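Local coordinates for protein aminoglycoside N(3)-acetyltransferase (Enterobacter cloacae, PDB 6NP3) that probably confers resistance to gentamicin and related antibiotics by transferring an acetyl group from acetyl-CoA to the 3-amino group of their 2-deoxystreptamine ring, at residues Ala222-Val236 with Leu248-Leu262. Sequence-based numbering, arbitrary orientation. Where two conformers were deposited one is given.
Sequences AVERIARDYLARTRV and LIDAADIVSFGIEWL
Tyr230 and Phe257 each carry CG opposite the backbone N (chi1 179° and 175°), which sends both rings into the gap between helices 222-233 and 251-262. There the edge of Tyr230 meets the face of Phe257, with Tyr230 CD1 3.6 Å from Phe257 CG and the planes 71° apart. Ile254 CG1 lies over the centre of one Tyr230 face, a CH-pi contact, and Thr234 OG1 over the other, so the phenol is sandwiched. Its hydroxyl donates to Asp253 OD2 at 2.7 Å, using the anti lone pair, and accepts from a water that in turn takes the N-H of Asp250, the N-cap residue of helix 251-262. Farther along, Ile226 fits as a knob among Phe257, Gly258, Trp261 and Leu262; its CG2 comes within 3.6 Å of Gly258 CA, while CG1 rests on the indole face, 3.5 Å from Trp261 CE3. In the modelled conformer of Asp229, Trp261 NE1 gives OD2 a nearly straight bond (2.8 Å) in the ring plane. The contact packs helix 222-233 on the C-terminal helix, which directly follows strand 244-250 of the mixed sheet. Polar bonds bracket the apolar middle: Asp253 and the water anchor the phenol hydroxyl, and Asp229 helps to hold the indole, at least in that conformer.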
loop_
_atom_site.group_PDB
_atom_site.type_symbol
_atom_site.label_atom_id
_atom_site.label_comp_id
_atom_site.label_asym_id
_atom_site.label_seq_id
_atom_site.Cartn_x
_atom_site.Cartn_y
_atom_site.Cartn_z
ATOM N N ALA A 222 -14.209 4.814 3.444
ATOM C CA ALA A 222 -13.881 5.184 4.808
ATOM C C ALA A 222 -12.439 5.658 4.912
ATOM O O ALA A 222 -12.150 6.550 5.708
ATOM C CB ALA A 222 -14.121 4.026 5.768
ATOM N N VAL A 223 -11.512 5.053 4.162
ATOM C CA VAL A 223 -10.124 5.527 4.183
ATOM C C VAL A 223 -10.079 7.020 3.889
ATOM O O VAL A 223 -9.434 7.805 4.599
ATOM C CB VAL A 223 -9.282 4.739 3.167
ATOM C CG1 VAL A 223 -7.898 5.369 2.995
ATOM C CG2 VAL A 223 -9.171 3.322 3.597
ATOM N N GLU A 224 -10.752 7.433 2.813
ATOM C CA GLU A 224 -10.744 8.839 2.430
ATOM C C GLU A 224 -11.380 9.711 3.492
ATOM O O GLU A 224 -10.870 10.797 3.801
ATOM C CB GLU A 224 -11.447 9.022 1.083
ATOM C CG GLU A 224 -11.492 10.467 0.644
ATOM C CD GLU A 224 -12.002 10.676 -0.766
ATOM O OE1 GLU A 224 -12.135 9.698 -1.532
ATOM O OE2 GLU A 224 -12.256 11.849 -1.105
ATOM N N ARG A 225 -12.514 9.289 4.032
ATOM C CA ARG A 225 -13.182 10.113 5.024
ATOM C C ARG A 225 -12.349 10.237 6.288
ATOM O O ARG A 225 -12.274 11.319 6.882
ATOM C CB ARG A 225 -14.564 9.542 5.321
ATOM C CG ARG A 225 -15.499 9.544 4.100
ATOM C CD ARG A 225 -16.987 9.873 4.453
ATOM N NE ARG A 225 -17.032 11.056 5.302
ATOM C CZ ARG A 225 -17.631 11.124 6.483
ATOM N NH1 ARG A 225 -18.312 10.091 6.964
ATOM N NH2 ARG A 225 -17.568 12.247 7.177
ATOM N N ILE A 226 -11.735 9.135 6.730
ATOM C CA ILE A 226 -10.882 9.178 7.914
ATOM C C ILE A 226 -9.693 10.096 7.672
ATOM O O ILE A 226 -9.373 10.945 8.506
ATOM C CB ILE A 226 -10.414 7.766 8.292
ATOM C CG1 ILE A 226 -11.585 6.893 8.741
ATOM C CG2 ILE A 226 -9.338 7.843 9.354
ATOM C CD1 ILE A 226 -11.225 5.447 8.766
ATOM N N ALA A 227 -9.018 9.926 6.535
ATOM C CA ALA A 227 -7.793 10.676 6.289
ATOM C C ALA A 227 -8.074 12.168 6.151
ATOM O O ALA A 227 -7.310 12.997 6.661
ATOM C CB ALA A 227 -7.116 10.126 5.040
ATOM N N ARG A 228 -9.167 12.537 5.484
ATOM C CA ARG A 228 -9.508 13.955 5.390
ATOM C C ARG A 228 -9.732 14.557 6.770
ATOM O O ARG A 228 -9.252 15.659 7.065
ATOM C CB ARG A 228 -10.778 14.159 4.559
ATOM C CG ARG A 228 -10.620 14.144 3.074
ATOM C CD ARG A 228 -11.927 14.488 2.345
ATOM N NE ARG A 228 -11.842 14.080 0.944
ATOM C CZ ARG A 228 -11.099 14.699 0.034
ATOM N NH1 ARG A 228 -10.383 15.761 0.371
ATOM N NH2 ARG A 228 -11.069 14.259 -1.215
ATOM N N ASP A 229 -10.512 13.875 7.614
ATOM C CA ASP A 229 -10.731 14.342 8.978
ATOM C C ASP A 229 -9.404 14.470 9.712
ATOM O O ASP A 229 -9.089 15.528 10.271
ATOM C CB ASP A 229 -11.677 13.391 9.718
ATOM C CG ASP A 229 -13.045 13.998 9.974
ATOM O OD1 ASP A 229 -13.252 15.196 9.707
ATOM O OD2 ASP A 229 -13.934 13.274 10.460
ATOM N N TYR A 230 -8.568 13.432 9.623
ATOM C CA TYR A 230 -7.302 13.422 10.355
ATOM C C TYR A 230 -6.445 14.604 9.951
ATOM O O TYR A 230 -5.880 15.295 10.803
ATOM C CB TYR A 230 -6.557 12.120 10.085
ATOM C CG TYR A 230 -5.231 11.989 10.761
ATOM C CD1 TYR A 230 -5.154 11.550 12.043
ATOM C CD2 TYR A 230 -4.045 12.296 10.099
ATOM C CE1 TYR A 230 -3.923 11.371 12.658
ATOM C CE2 TYR A 230 -2.827 12.154 10.707
ATOM C CZ TYR A 230 -2.770 11.697 11.982
ATOM O OH TYR A 230 -1.527 11.541 12.547
ATOM N N LEU A 231 -6.348 14.848 8.653
ATOM C CA LEU A 231 -5.491 15.917 8.174
ATOM C C LEU A 231 -6.041 17.286 8.533
ATOM O O LEU A 231 -5.268 18.241 8.640
ATOM C CB LEU A 231 -5.295 15.787 6.668
ATOM C CG LEU A 231 -4.477 14.555 6.267
ATOM C CD1 LEU A 231 -4.485 14.373 4.750
ATOM C CD2 LEU A 231 -3.037 14.650 6.762
ATOM N N ALA A 232 -7.338 17.399 8.768
ATOM C CA ALA A 232 -7.900 18.662 9.224
ATOM C C ALA A 232 -7.668 18.897 10.700
ATOM O O ALA A 232 -7.894 20.019 11.166
ATOM C CB ALA A 232 -9.412 18.674 8.980
ATOM N N ARG A 233 -7.244 17.869 11.446
ATOM C CA ARG A 233 -7.211 17.903 12.896
ATOM C C ARG A 233 -5.832 17.695 13.497
ATOM O O ARG A 233 -5.731 17.649 14.725
ATOM C CB ARG A 233 -8.119 16.796 13.453
ATOM C CG ARG A 233 -9.600 17.076 13.286
ATOM C CD ARG A 233 -10.417 15.847 13.651
ATOM N NE ARG A 233 -11.859 16.075 13.568
ATOM C CZ ARG A 233 -12.658 16.190 14.623
ATOM N NH1 ARG A 233 -12.167 16.087 15.849
ATOM N NH2 ARG A 233 -13.954 16.399 14.448
ATOM N N THR A 234 -4.779 17.563 12.684
ATOM C CA THR A 234 -3.482 17.084 13.148
ATOM C C THR A 234 -2.374 17.887 12.502
ATOM O O THR A 234 -2.433 18.206 11.313
ATOM C CB THR A 234 -3.290 15.609 12.747
ATOM O OG1 THR A 234 -4.449 14.862 13.121
ATOM C CG2 THR A 234 -2.088 15.010 13.420
ATOM N N ARG A 235 -1.361 18.191 13.293
ATOM C CA ARG A 235 -0.129 18.745 12.753
ATOM C C ARG A 235 0.630 17.650 12.023
ATOM O O ARG A 235 0.942 16.607 12.607
ATOM C CB ARG A 235 0.714 19.345 13.875
ATOM C CG ARG A 235 0.069 20.613 14.424
ATOM C CD ARG A 235 0.947 21.308 15.436
ATOM N NE ARG A 235 2.144 21.871 14.820
ATOM C CZ ARG A 235 3.033 22.610 15.472
ATOM N NH1 ARG A 235 2.849 22.854 16.755
ATOM N NH2 ARG A 235 4.097 23.083 14.846
ATOM N N VAL A 236 0.903 17.898 10.753
ATOM C CA VAL A 236 1.572 16.974 9.852
ATOM C C VAL A 236 2.517 17.801 8.988
ATOM O O VAL A 236 2.101 18.793 8.377
ATOM C CB VAL A 236 0.519 16.259 8.984
ATOM C CG1 VAL A 236 1.189 15.440 7.907
ATOM C CG2 VAL A 236 -0.429 15.400 9.825
ATOM N N LEU A 248 4.026 13.934 5.483
ATOM C CA LEU A 248 4.683 12.812 6.151
ATOM C C LEU A 248 3.912 12.515 7.428
ATOM O O LEU A 248 3.893 13.320 8.360
ATOM C CB LEU A 248 6.148 13.133 6.418
ATOM C CG LEU A 248 7.006 11.971 6.876
ATOM C CD1 LEU A 248 7.077 10.854 5.848
ATOM C CD2 LEU A 248 8.409 12.478 7.156
ATOM N N ILE A 249 3.248 11.368 7.441
ATOM C CA ILE A 249 2.234 11.033 8.434
ATOM C C ILE A 249 2.726 9.902 9.324
ATOM O O ILE A 249 3.273 8.906 8.830
ATOM C CB ILE A 249 0.961 10.571 7.692
ATOM C CG1 ILE A 249 0.364 11.719 6.884
ATOM C CG2 ILE A 249 -0.074 9.998 8.650
ATOM C CD1 ILE A 249 -0.635 11.305 5.845
ATOM N N ASP A 250 2.532 10.034 10.638
ATOM C CA ASP A 250 2.807 8.930 11.546
ATOM C C ASP A 250 1.736 7.857 11.348
ATOM O O ASP A 250 0.537 8.103 11.560
ATOM C CB ASP A 250 2.842 9.402 13.001
ATOM C CG ASP A 250 3.194 8.280 13.949
ATOM O OD1 ASP A 250 4.388 8.023 14.150
ATOM O OD2 ASP A 250 2.326 7.575 14.472
ATOM N N ALA A 251 2.154 6.661 10.930
ATOM C CA ALA A 251 1.201 5.634 10.523
ATOM C C ALA A 251 0.421 5.102 11.711
ATOM O O ALA A 251 -0.798 4.911 11.637
ATOM C CB ALA A 251 1.919 4.484 9.820
ATOM N N ALA A 252 1.106 4.808 12.812
ATOM C CA ALA A 252 0.397 4.309 13.980
ATOM C C ALA A 252 -0.648 5.310 14.448
ATOM O O ALA A 252 -1.748 4.928 14.863
ATOM C CB ALA A 252 1.381 3.989 15.102
ATOM N N ASP A 253 -0.318 6.600 14.393
ATOM C CA ASP A 253 -1.253 7.621 14.859
ATOM C C ASP A 253 -2.491 7.701 13.973
ATOM O O ASP A 253 -3.611 7.762 14.489
ATOM C CB ASP A 253 -0.568 8.977 14.935
ATOM C CG ASP A 253 -1.378 9.974 15.717
ATOM O OD1 ASP A 253 -1.639 9.721 16.906
ATOM O OD2 ASP A 253 -1.751 11.001 15.136
ATOM N N ILE A 254 -2.335 7.703 12.648
ATOM C CA ILE A 254 -3.516 7.797 11.784
ATOM C C ILE A 254 -4.365 6.537 11.872
ATOM O O ILE A 254 -5.595 6.610 11.826
ATOM C CB ILE A 254 -3.147 8.158 10.328
ATOM C CG1 ILE A 254 -4.400 8.664 9.576
ATOM C CG2 ILE A 254 -2.468 6.999 9.620
ATOM C CD1 ILE A 254 -4.146 9.184 8.200
ATOM N N VAL A 255 -3.743 5.371 12.031
ATOM C CA VAL A 255 -4.512 4.139 12.173
ATOM C C VAL A 255 -5.266 4.119 13.491
ATOM O O VAL A 255 -6.449 3.747 13.538
ATOM C CB VAL A 255 -3.608 2.909 11.958
ATOM C CG1 VAL A 255 -4.332 1.629 12.349
ATOM C CG2 VAL A 255 -3.182 2.863 10.490
ATOM N N SER A 256 -4.633 4.514 14.592
ATOM C CA SER A 256 -5.377 4.598 15.842
ATOM C C SER A 256 -6.554 5.567 15.712
ATOM O O SER A 256 -7.684 5.271 16.140
ATOM C CB SER A 256 -4.435 5.025 16.960
ATOM O OG SER A 256 -3.482 4.011 17.221
ATOM N N PHE A 257 -6.310 6.729 15.103
ATOM C CA PHE A 257 -7.373 7.693 14.874
ATOM C C PHE A 257 -8.489 7.057 14.070
ATOM O O PHE A 257 -9.679 7.260 14.363
ATOM C CB PHE A 257 -6.796 8.907 14.156
ATOM C CG PHE A 257 -7.819 9.939 13.759
ATOM C CD1 PHE A 257 -8.472 9.849 12.548
ATOM C CD2 PHE A 257 -8.114 11.004 14.586
ATOM C CE1 PHE A 257 -9.403 10.788 12.166
ATOM C CE2 PHE A 257 -9.065 11.939 14.196
ATOM C CZ PHE A 257 -9.663 11.852 12.986
ATOM N N GLY A 258 -8.140 6.253 13.068
ATOM C CA GLY A 258 -9.163 5.662 12.221
ATOM C C GLY A 258 -9.986 4.591 12.909
ATOM O O GLY A 258 -11.206 4.495 12.693
ATOM N N ILE A 259 -9.360 3.796 13.778
ATOM C CA ILE A 259 -10.110 2.843 14.596
ATOM C C ILE A 259 -11.125 3.588 15.457
ATOM O O ILE A 259 -12.301 3.210 15.551
ATOM C CB ILE A 259 -9.151 1.993 15.450
ATOM C CG1 ILE A 259 -8.258 1.140 14.541
ATOM C CG2 ILE A 259 -9.915 1.134 16.458
ATOM C CD1 ILE A 259 -7.072 0.544 15.274
ATOM N N GLU A 260 -10.655 4.619 16.158
ATOM C CA GLU A 260 -11.546 5.423 16.991
ATOM C C GLU A 260 -12.656 6.056 16.158
ATOM O O GLU A 260 -13.813 6.124 16.599
ATOM C CB GLU A 260 -10.742 6.489 17.736
ATOM C CG GLU A 260 -9.758 5.929 18.718
ATOM C CD GLU A 260 -8.857 6.979 19.348
ATOM O OE1 GLU A 260 -9.158 8.185 19.256
ATOM O OE2 GLU A 260 -7.833 6.588 19.946
ATOM N N TRP A 261 -12.331 6.535 14.963
ATOM C CA TRP A 261 -13.289 7.234 14.114
ATOM C C TRP A 261 -14.420 6.298 13.721
ATOM O O TRP A 261 -15.605 6.647 13.830
ATOM C CB TRP A 261 -12.548 7.747 12.878
ATOM C CG TRP A 261 -13.260 8.654 11.950
ATOM C CD1 TRP A 261 -13.137 10.013 11.901
ATOM C CD2 TRP A 261 -14.143 8.293 10.882
ATOM N NE1 TRP A 261 -13.900 10.524 10.886
ATOM C CE2 TRP A 261 -14.536 9.490 10.248
ATOM C CE3 TRP A 261 -14.660 7.077 10.409
ATOM C CZ2 TRP A 261 -15.397 9.507 9.160
ATOM C CZ3 TRP A 261 -15.515 7.098 9.329
ATOM C CH2 TRP A 261 -15.880 8.307 8.722
ATOM N N LEU A 262 -14.072 5.093 13.263
ATOM C CA LEU A 262 -15.067 4.098 12.897
ATOM C C LEU A 262 -15.893 3.672 14.102
ATOM O O LEU A 262 -17.124 3.569 14.014
ATOM C CB LEU A 262 -14.390 2.881 12.270
ATOM C CG LEU A 262 -13.822 3.133 10.877
ATOM C CD1 LEU A 262 -12.844 2.030 10.514
ATOM C CD2 LEU A 262 -14.916 3.277 9.820
HETATM O O HOH W 1 0.890 12.142 11.457
#